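Local coordinates for protein D-lactate dehydrogenase (Fermentative) (Pseudomonas aeruginosa, PDB 6ABJ) that interconverts D-lactate and pyruvate with NAD(H) as coenzyme, as a tetrameric member of the D-isomer specific 2-hydroxyacid dehydrogenase family, at residues B[19-24]-B[43-48]; B[61-66]-B[87-92]; B[124-129]-B[177-182]. All blocks are in the same frame, centred on the assembly; numbering follows the deposited sequence.

Interaction 1 of 3, residues B[19-24]-B[43-48]; sequences ILFFSS and LHFQQA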
loop_
_atom_site.group_PDB
_atom_site.type_symbol
_atom_site.label_atom_id
_atom_site.label_comp_id
_atom_site.label_asym_id
_atom_site.label_seq_id
_atom_site.Cartn_x
_atom_site.Cartn_y
_atom_site.Cartn_z
ATOM N N ILE B 19 32.503 14.831 -19.332
ATOM C CA ILE B 19 32.068 14.684 -17.903
ATOM C C ILE B 19 31.339 13.363 -17.780
ATOM O O ILE B 19 30.434 13.077 -18.572
ATOM C CB ILE B 19 31.141 15.831 -17.414
ATOM C CG1 ILE B 19 31.793 17.206 -17.600
ATOM C CG2 ILE B 19 30.800 15.658 -15.927
ATOM C CD1 ILE B 19 30.828 18.362 -17.651
ATOM N N LEU B 20 31.832 12.515 -16.878
ATOM C CA LEU B 20 31.189 11.250 -16.582
ATOM C C LEU B 20 30.400 11.381 -15.267
ATOM O O LEU B 20 30.980 11.661 -14.213
ATOM C CB LEU B 20 32.211 10.087 -16.495
ATOM C CG LEU B 20 31.617 8.702 -16.171
ATOM C CD1 LEU B 20 30.625 8.233 -17.236
ATOM C CD2 LEU B 20 32.752 7.694 -15.990
ATOM N N PHE B 21 29.081 11.139 -15.343
ATOM C CA PHE B 21 28.200 11.130 -14.167
ATOM C C PHE B 21 27.965 9.702 -13.652
ATOM O O PHE B 21 27.565 8.854 -14.438
ATOM C CB PHE B 21 26.831 11.689 -14.549
ATOM C CG PHE B 21 26.838 13.150 -14.951
ATOM C CD1 PHE B 21 27.338 13.556 -16.199
ATOM C CD2 PHE B 21 26.312 14.106 -14.100
ATOM C CE1 PHE B 21 27.324 14.902 -16.562
ATOM C CE2 PHE B 21 26.266 15.436 -14.461
ATOM C CZ PHE B 21 26.799 15.843 -15.694
ATOM N N PHE B 22 28.284 9.456 -12.376
ATOM C CA PHE B 22 28.016 8.207 -11.747
ATOM C C PHE B 22 26.695 8.402 -10.957
ATOM O O PHE B 22 26.270 9.544 -10.732
ATOM C CB PHE B 22 29.123 7.782 -10.789
ATOM C CG PHE B 22 30.339 7.271 -11.453
ATOM C CD1 PHE B 22 30.464 5.924 -11.770
ATOM C CD2 PHE B 22 31.377 8.160 -11.811
ATOM C CE1 PHE B 22 31.596 5.445 -12.413
ATOM C CE2 PHE B 22 32.511 7.685 -12.470
ATOM C CZ PHE B 22 32.622 6.315 -12.763
ATOM N N SER B 23 26.046 7.278 -10.653
ATOM C CA SER B 23 24.738 7.222 -9.913
ATOM C C SER B 23 23.648 8.065 -10.600
ATOM O O SER B 23 22.867 8.717 -9.970
ATOM C CB SER B 23 24.947 7.608 -8.458
ATOM O OG SER B 23 25.847 6.687 -7.784
ATOM N N SER B 24 23.624 8.027 -11.918
ATOM C CA SER B 24 22.761 8.918 -12.715
ATOM C C SER B 24 21.309 8.489 -12.683
ATOM O O SER B 24 21.018 7.291 -12.769
ATOM C CB SER B 24 23.223 8.935 -14.155
ATOM O OG SER B 24 24.588 9.375 -14.265
ATOM N N LEU B 43 28.478 15.215 -22.221
ATOM C CA LEU B 43 27.935 14.559 -21.025
ATOM C C LEU B 43 27.705 13.088 -21.182
ATOM O O LEU B 43 26.979 12.682 -22.074
ATOM C CB LEU B 43 26.606 15.196 -20.674
ATOM C CG LEU B 43 26.603 16.733 -20.623
ATOM C CD1 LEU B 43 25.226 17.200 -20.178
ATOM C CD2 LEU B 43 27.666 17.274 -19.665
ATOM N N HIS B 44 28.307 12.302 -20.281
ATOM C CA HIS B 44 28.118 10.848 -20.216
ATOM C C HIS B 44 27.467 10.467 -18.889
ATOM O O HIS B 44 27.982 10.779 -17.801
ATOM C CB HIS B 44 29.463 10.119 -20.405
ATOM C CG HIS B 44 30.003 10.214 -21.812
ATOM N ND1 HIS B 44 29.836 9.211 -22.745
ATOM C CD2 HIS B 44 30.683 11.200 -22.445
ATOM C CE1 HIS B 44 30.392 9.570 -23.889
ATOM N NE2 HIS B 44 30.904 10.779 -23.736
ATOM N N PHE B 45 26.340 9.779 -18.987
ATOM C CA PHE B 45 25.531 9.355 -17.806
ATOM C C PHE B 45 25.621 7.850 -17.567
ATOM O O PHE B 45 25.041 7.089 -18.264
ATOM C CB PHE B 45 24.067 9.768 -17.989
ATOM C CG PHE B 45 23.878 11.240 -18.074
ATOM C CD1 PHE B 45 23.976 12.027 -16.921
ATOM C CD2 PHE B 45 23.652 11.869 -19.279
ATOM C CE1 PHE B 45 23.816 13.403 -16.967
ATOM C CE2 PHE B 45 23.520 13.259 -19.333
ATOM C CZ PHE B 45 23.600 14.032 -18.186
ATOM N N GLN B 46 26.355 7.458 -16.548
ATOM C CA GLN B 46 26.431 6.091 -16.071
ATOM C C GLN B 46 25.507 5.892 -14.858
ATOM O O GLN B 46 25.625 6.566 -13.822
ATOM C CB GLN B 46 27.877 5.825 -15.645
ATOM C CG GLN B 46 28.158 4.541 -14.914
ATOM C CD GLN B 46 27.633 3.350 -15.680
ATOM O OE1 GLN B 46 26.788 2.577 -15.179
ATOM N NE2 GLN B 46 28.089 3.226 -16.926
ATOM N N GLN B 47 24.628 4.904 -14.928
ATOM C CA GLN B 47 23.769 4.616 -13.786
ATOM C C GLN B 47 24.522 4.046 -12.581
ATOM O O GLN B 47 24.142 4.256 -11.449
ATOM C CB GLN B 47 22.696 3.610 -14.214
ATOM C CG GLN B 47 21.822 4.142 -15.327
ATOM C CD GLN B 47 20.652 3.214 -15.586
ATOM O OE1 GLN B 47 20.531 2.149 -14.956
ATOM N NE2 GLN B 47 19.784 3.606 -16.517
ATOM N N ALA B 48 25.581 3.292 -12.814
ATOM C CA ALA B 48 26.231 2.609 -11.707
ATOM C C ALA B 48 26.844 3.566 -10.713
ATOM O O ALA B 48 27.262 4.642 -11.071
ATOM C CB ALA B 48 27.305 1.687 -12.248
HETATM O O HOH W 1 21.773 5.292 -11.098
#
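The ring of Phe21 carries Phe45 on one face: CE1 of Phe45 stands 3.5 Å above its plane, over the centre, while His44 O and Leu43 CD2 lie at its edge, in plane. With the two planes 32° apart and the centroids separated by 4.5 Å, the pair is an oblique aromatic contact, its side chains lying side by side and pointing the same way. The Phe22 ring meets Ala48 O at its edge, and Ser24 OG sits in plane at the edge of Phe45. This is the first beta-alpha-beta unit of the five-stranded parallel sheet at the core of the substrate-binding domain, as in this dehydrogenase family, with strands 18-21 and 42-45 joined through helix 26-35.

Ile19, Leu43, Phe21 and Phe45 share one face of the sheet. There CD2 of Leu43 touches both CD1 of Ile19 and CE1 of Phe21, at 3.9 Å from each. Helix 26-35 packs against the same group, with Phe32 edge-to-face on Phe21 and also touching Phe45. On the face of Leu20 and His44, CD1 of Leu20, with CG anti to the backbone N (chi1 179°), reaches His44 CB where the two side chains cross at about a right angle. The polar end of His44 is engaged elsewhere, NE2 bonding to Glu42.

Three parallel-strand bonds hold the register: His44 N to Ile19 O, Phe21 N to His44 O, nearly straight at 175°, and Gln46 N to Phe21 O. Past the strand ends the chains stay joined. Ser23 N reaches Ala48 O from above the carbonyl plane at 2.9 Å, and Ser24 N bonds to Gln46 O. Gln46 OE1 turns back on its own segment, accepting Ala48 N on a lone pair at 2.7 Å. One water finally bridges the two loops, donating to Ser24 O and to Gln47 O.

Interaction 2 of 3, residues B[61-66]-B[87-92]; sequences FEVVCA and LVALRS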
loop_
_atom_site.group_PDB
_atom_site.type_symbol
_atom_site.label_atom_id
_atom_site.label_comp_id
_atom_site.label_asym_id
_atom_site.label_seq_id
_atom_site.Cartn_x
_atom_site.Cartn_y
_atom_site.Cartn_z
ATOM N N PHE B 61 38.445 10.376 -18.595
ATOM C CA PHE B 61 37.488 11.462 -18.422
ATOM C C PHE B 61 38.087 12.481 -17.488
ATOM O O PHE B 61 38.559 12.160 -16.363
ATOM C CB PHE B 61 36.138 10.961 -17.833
ATOM C CG PHE B 61 35.245 10.271 -18.824
ATOM C CD1 PHE B 61 34.311 11.010 -19.536
ATOM C CD2 PHE B 61 35.326 8.900 -19.047
ATOM C CE1 PHE B 61 33.450 10.414 -20.446
ATOM C CE2 PHE B 61 34.459 8.281 -19.947
ATOM C CZ PHE B 61 33.518 9.051 -20.649
ATOM N N GLU B 62 38.054 13.728 -17.940
ATOM C CA GLU B 62 38.686 14.800 -17.211
ATOM C C GLU B 62 37.918 15.202 -15.984
ATOM O O GLU B 62 38.502 15.655 -14.970
ATOM C CB GLU B 62 38.813 16.019 -18.109
ATOM C CG GLU B 62 40.021 16.805 -17.712
ATOM C CD GLU B 62 40.492 17.771 -18.763
ATOM O OE1 GLU B 62 40.110 17.628 -19.955
ATOM O OE2 GLU B 62 41.236 18.672 -18.358
ATOM N N VAL B 63 36.592 15.036 -16.085
ATOM C CA VAL B 63 35.725 15.436 -14.991
ATOM C C VAL B 63 34.764 14.317 -14.682
ATOM O O VAL B 63 34.239 13.669 -15.605
ATOM C CB VAL B 63 34.936 16.714 -15.304
ATOM C CG1 VAL B 63 34.029 17.083 -14.113
ATOM C CG2 VAL B 63 35.907 17.844 -15.626
ATOM N N VAL B 64 34.622 14.050 -13.390
ATOM C CA VAL B 64 33.627 13.066 -12.926
ATOM C C VAL B 64 32.663 13.788 -12.026
ATOM O O VAL B 64 33.065 14.603 -11.177
ATOM C CB VAL B 64 34.248 11.778 -12.308
ATOM C CG1 VAL B 64 35.204 11.120 -13.287
ATOM C CG2 VAL B 64 34.934 12.037 -10.993
ATOM N N CYS B 65 31.364 13.535 -12.249
ATOM C CA CYS B 65 30.333 14.210 -11.480
ATOM C C CYS B 65 29.651 13.179 -10.564
ATOM O O CYS B 65 29.127 12.189 -11.055
ATOM C CB CYS B 65 29.307 14.915 -12.389
ATOM S SG CYS B 65 27.984 15.690 -11.387
ATOM N N ALA B 66 29.721 13.398 -9.257
ATOM C CA ALA B 66 29.310 12.399 -8.267
ATOM C C ALA B 66 28.212 12.941 -7.376
ATOM O O ALA B 66 28.086 14.135 -7.177
ATOM C CB ALA B 66 30.472 11.969 -7.374
ATOM N N LEU B 87 39.189 16.588 -12.148
ATOM C CA LEU B 87 38.268 17.289 -11.274
ATOM C C LEU B 87 37.094 16.347 -10.858
ATOM O O LEU B 87 36.568 15.617 -11.684
ATOM C CB LEU B 87 37.711 18.531 -11.973
ATOM C CG LEU B 87 36.603 19.303 -11.259
ATOM C CD1 LEU B 87 37.046 20.105 -10.046
ATOM C CD2 LEU B 87 35.944 20.206 -12.270
ATOM N N VAL B 88 36.734 16.425 -9.578
ATOM C CA VAL B 88 35.549 15.767 -9.056
ATOM C C VAL B 88 34.526 16.858 -8.774
ATOM O O VAL B 88 34.762 17.711 -7.947
ATOM C CB VAL B 88 35.892 15.069 -7.706
ATOM C CG1 VAL B 88 34.626 14.468 -7.058
ATOM C CG2 VAL B 88 36.946 13.989 -7.913
ATOM N N ALA B 89 33.414 16.848 -9.499
ATOM C CA ALA B 89 32.334 17.816 -9.305
ATOM C C ALA B 89 31.201 17.079 -8.581
ATOM O O ALA B 89 30.656 16.106 -9.143
ATOM C CB ALA B 89 31.800 18.322 -10.620
ATOM N N LEU B 90 30.832 17.556 -7.388
ATOM C CA LEU B 90 29.710 16.929 -6.603
ATOM C C LEU B 90 28.469 17.700 -6.951
ATOM O O LEU B 90 28.403 18.947 -6.774
ATOM C CB LEU B 90 29.931 17.015 -5.128
ATOM C CG LEU B 90 31.299 16.645 -4.600
ATOM C CD1 LEU B 90 31.399 16.966 -3.136
ATOM C CD2 LEU B 90 31.555 15.181 -4.854
ATOM N N ARG B 91 27.456 17.004 -7.474
ATOM C CA ARG B 91 26.159 17.633 -7.740
ATOM C C ARG B 91 25.306 17.588 -6.450
ATOM O O ARG B 91 24.136 17.193 -6.467
ATOM C CB ARG B 91 25.407 16.987 -8.911
ATOM C CG ARG B 91 25.230 15.476 -8.839
ATOM C CD ARG B 91 24.534 14.948 -10.089
ATOM N NE ARG B 91 24.102 13.553 -9.969
ATOM C CZ ARG B 91 24.881 12.494 -10.172
ATOM N NH1 ARG B 91 26.156 12.649 -10.502
ATOM N NH2 ARG B 91 24.380 11.272 -10.041
ATOM N N SER B 92 25.919 17.999 -5.342
ATOM C CA SER B 92 25.328 17.971 -4.027
ATOM C C SER B 92 25.949 19.091 -3.237
ATOM O O SER B 92 27.046 19.593 -3.581
ATOM C CB SER B 92 25.631 16.638 -3.336
ATOM O OG SER B 92 27.026 16.418 -3.118
#
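Val63 overlaps Leu87 side by side, both pointing the same way, with CG1 and CG2 of the valine each 4.1 Å from CD2 of the leucine. Val63 CG1 also comes near Ala89 CB. On the face of Val64 and Val88 the branches cross, CG2 to CG2 at 4.2 Å, and Ala66 CB meets Leu90 CD2 farther along. The strands, 63-66 and 87-90, run parallel as neighbours in the sheet, connected by helix 74-82 in a beta-alpha-beta crossover. Helix 317-335 lies over the Val63 side, bringing Ile331 against Val63 and Ala89.

The backbone is bonded from Leu87 N, which donates to Glu62 O, through Val64 N to Leu87 O and Ala89 N to Val64 O, to Ala66 N on Ala89 O. Beyond the last strand residue, Arg91 N still donates to Ala66 O at 3.0 Å, although Arg91 is already the centre of an inverse gamma turn.

Among the side chains, Arg91 carries the polar part of the contact. Its CG sits between the backbone N and the carbonyl carbon (chi1 52°), and the chain then extends to NE, passing Cys65 SG with CB, CG and CD each 3.8 Å from the sulphur. NH1 gives SG a weak, fairly straight hydrogen bond of 3.7 Å, while Cys65 O lies in plane at the guanidinium edge. NH2 bonds to Phe22 O, just past the end of neighbouring strand 18-21. The buried guanidinium thus meets neutral partners here, the backbone oxygen of Phe22 and the sulphur of Cys65, whose dipoles would be expected to help stabilise the positive charge, the ion pair with Asp28 being long and weak.

Interaction 3 of 3, residues B[124-129]-B[177-182]; sequences HAVGLI and RIMAGF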
loop_
_atom_site.group_PDB
_atom_site.type_symbol
_atom_site.label_atom_id
_atom_site.label_comp_id
_atom_site.label_asym_id
_atom_site.label_seq_id
_atom_site.Cartn_x
_atom_site.Cartn_y
_atom_site.Cartn_z
ATOM N N HIS B 124 8.739 21.815 0.652
ATOM C CA HIS B 124 8.704 20.423 0.971
ATOM C C HIS B 124 8.433 20.225 2.470
ATOM O O HIS B 124 7.647 19.369 2.835
ATOM C CB HIS B 124 9.994 19.766 0.614
ATOM C CG HIS B 124 9.919 18.264 0.695
ATOM N ND1 HIS B 124 9.375 17.509 -0.304
ATOM C CD2 HIS B 124 10.378 17.390 1.609
ATOM C CE1 HIS B 124 9.454 16.220 0.006
ATOM N NE2 HIS B 124 10.077 16.121 1.161
ATOM N N ALA B 125 9.043 21.054 3.317
ATOM C CA ALA B 125 8.766 21.028 4.714
ATOM C C ALA B 125 7.285 21.274 4.952
ATOM O O ALA B 125 6.672 20.569 5.764
ATOM C CB ALA B 125 9.634 22.015 5.474
ATOM N N VAL B 126 6.699 22.278 4.301
ATOM C CA VAL B 126 5.284 22.549 4.484
ATOM C C VAL B 126 4.424 21.368 3.988
ATOM O O VAL B 126 3.410 21.014 4.619
ATOM C CB VAL B 126 4.888 23.897 3.835
ATOM C CG1 VAL B 126 3.413 24.149 3.955
ATOM C CG2 VAL B 126 5.689 25.035 4.468
ATOM N N GLY B 127 4.822 20.727 2.897
ATOM C CA GLY B 127 4.108 19.574 2.425
ATOM C C GLY B 127 4.115 18.420 3.456
ATOM O O GLY B 127 3.096 17.744 3.684
ATOM N N LEU B 128 5.225 18.289 4.178
ATOM C CA LEU B 128 5.360 17.201 5.168
ATOM C C LEU B 128 4.414 17.565 6.301
ATOM O O LEU B 128 3.719 16.697 6.856
ATOM C CB LEU B 128 6.833 17.102 5.688
ATOM C CG LEU B 128 7.805 16.381 4.711
ATOM C CD1 LEU B 128 9.221 16.414 5.353
ATOM C CD2 LEU B 128 7.387 14.982 4.388
ATOM N N ILE B 129 4.381 18.837 6.665
ATOM C CA ILE B 129 3.463 19.275 7.743
ATOM C C ILE B 129 2.009 18.944 7.404
ATOM O O ILE B 129 1.267 18.368 8.228
ATOM C CB ILE B 129 3.593 20.819 7.974
ATOM C CG1 ILE B 129 4.921 21.076 8.656
ATOM C CG2 ILE B 129 2.460 21.329 8.849
ATOM C CD1 ILE B 129 5.340 22.488 8.801
ATOM N N ARG B 177 8.064 32.600 6.279
ATOM C CA ARG B 177 7.147 33.452 5.536
ATOM C C ARG B 177 5.940 32.655 5.048
ATOM O O ARG B 177 4.779 33.103 5.077
ATOM C CB ARG B 177 7.864 34.118 4.302
ATOM C CG ARG B 177 6.965 35.011 3.438
ATOM C CD ARG B 177 7.715 36.186 2.734
ATOM N NE ARG B 177 9.096 35.811 2.471
ATOM C CZ ARG B 177 10.174 36.241 3.131
ATOM N NH1 ARG B 177 10.090 37.140 4.066
ATOM N NH2 ARG B 177 11.371 35.732 2.838
ATOM N N ILE B 178 6.184 31.440 4.570
ATOM C CA ILE B 178 5.046 30.598 4.150
ATOM C C ILE B 178 4.140 30.326 5.321
ATOM O O ILE B 178 2.941 30.467 5.194
ATOM C CB ILE B 178 5.508 29.261 3.574
ATOM C CG1 ILE B 178 6.302 29.486 2.294
ATOM C CG2 ILE B 178 4.300 28.421 3.208
ATOM C CD1 ILE B 178 7.069 28.266 1.827
ATOM N N MET B 179 4.698 29.944 6.475
ATOM C CA MET B 179 3.835 29.563 7.594
ATOM C C MET B 179 3.074 30.795 8.167
ATOM O O MET B 179 1.915 30.653 8.628
ATOM C CB MET B 179 4.594 28.840 8.710
ATOM C CG MET B 179 5.244 27.524 8.278
ATOM S SD MET B 179 4.005 26.370 7.579
ATOM C CE MET B 179 3.107 25.931 9.056
ATOM N N ALA B 180 3.714 31.964 8.128
ATOM C CA ALA B 180 3.017 33.215 8.437
ATOM C C ALA B 180 1.785 33.452 7.596
ATOM O O ALA B 180 0.776 33.864 8.118
ATOM C CB ALA B 180 3.969 34.388 8.320
ATOM N N GLY B 181 1.808 33.065 6.321
ATOM C CA GLY B 181 0.635 33.177 5.436
ATOM C C GLY B 181 -0.549 32.305 5.765
ATOM O O GLY B 181 -1.695 32.609 5.390
ATOM N N PHE B 182 -0.289 31.218 6.509
ATOM C CA PHE B 182 -1.362 30.374 7.026
ATOM C C PHE B 182 -1.982 31.032 8.285
ATOM O O PHE B 182 -2.981 30.550 8.814
ATOM C CB PHE B 182 -0.812 28.980 7.409
ATOM C CG PHE B 182 -0.584 28.030 6.279
ATOM C CD1 PHE B 182 -1.609 27.182 5.871
ATOM C CD2 PHE B 182 0.665 27.862 5.720
ATOM C CE1 PHE B 182 -1.409 26.294 4.828
ATOM C CE2 PHE B 182 0.872 26.918 4.666
ATOM C CZ PHE B 182 -0.154 26.132 4.259
#
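Val126 stands at the middle of this contact, and its two methyls divide the work. CG2 meets the sulphur of Met179 at 3.8 Å and CG2 of Ile178 at 3.9 Å, while CG1 approaches CE2 of Phe182 at 3.8 Å, coming to that ring obliquely. Met179 and Phe182 each slide past Val126, pointing the opposite way to it, whereas Ile178 crosses it. One turn on, Ile129 CD1 and Met179 CE reach toward each other tip to tip, 4.1 Å apart.

The shape of Met179 explains how one residue serves two partners. Its chain bends at chi2 (-57°) and again at chi3 (-71°), curling SD against Val126 and carrying CE toward Ile129 instead of extending straight from its helix. Val126 has CG1 anti to the backbone N, and its CB points at the opposing helix, which presents both methyls to it. The contact is entirely apolar, and these five side chains are all buried.

The short helical segments approach no closer than 11.0 Å between axes and run at 42° to each other, so side chains alone bridge the gap. Phe175, one turn before Ile178 and Met179, adds to the same layer by packing on Val126 and Ile129. Beneath, Ile129 rests on Met244 and Ile246 of strand 243-247. Residues of another subunit join the contact: Leu130 of that subunit packs on Val126, and its Phe182 and Ile178 meet Ile178 and Phe182 of this chain.

Gly167 and Gly169 just before helix 170-181, with Gly172 in its first turn, fit the dinucleotide-binding GxGxxG pattern; the helix carries the NADH-binding residues Gln170 and Ile171 at its start. Its packing beside helix 118-134 on the parallel sheet is characteristic of the Rossmann-type NAD-binding domain of this dehydrogenase family.

How the interactions relate
Interactions 1 and 2 belong to one parallel sheet and touch directly: strands 18-21 and 63-66 are neighbours, with Leu20 O to Cys65 N among the bonds between them. Interaction 1 includes the outermost strand, 42-45, so it is partly buried and recruits a water and loop polar groups; interaction 2, farther inside, is buried and sets its one guanidinium among protein atoms. Interaction 3 lies on the opposite side of the chain's centre, about 35 and 34 Å from the other two, centre to centre. There, in the NAD-binding domain, helices replace strands, and apolar side chains replace the backbone bonding of both strand pairs, in a buried contact that also forms part of a subunit interface.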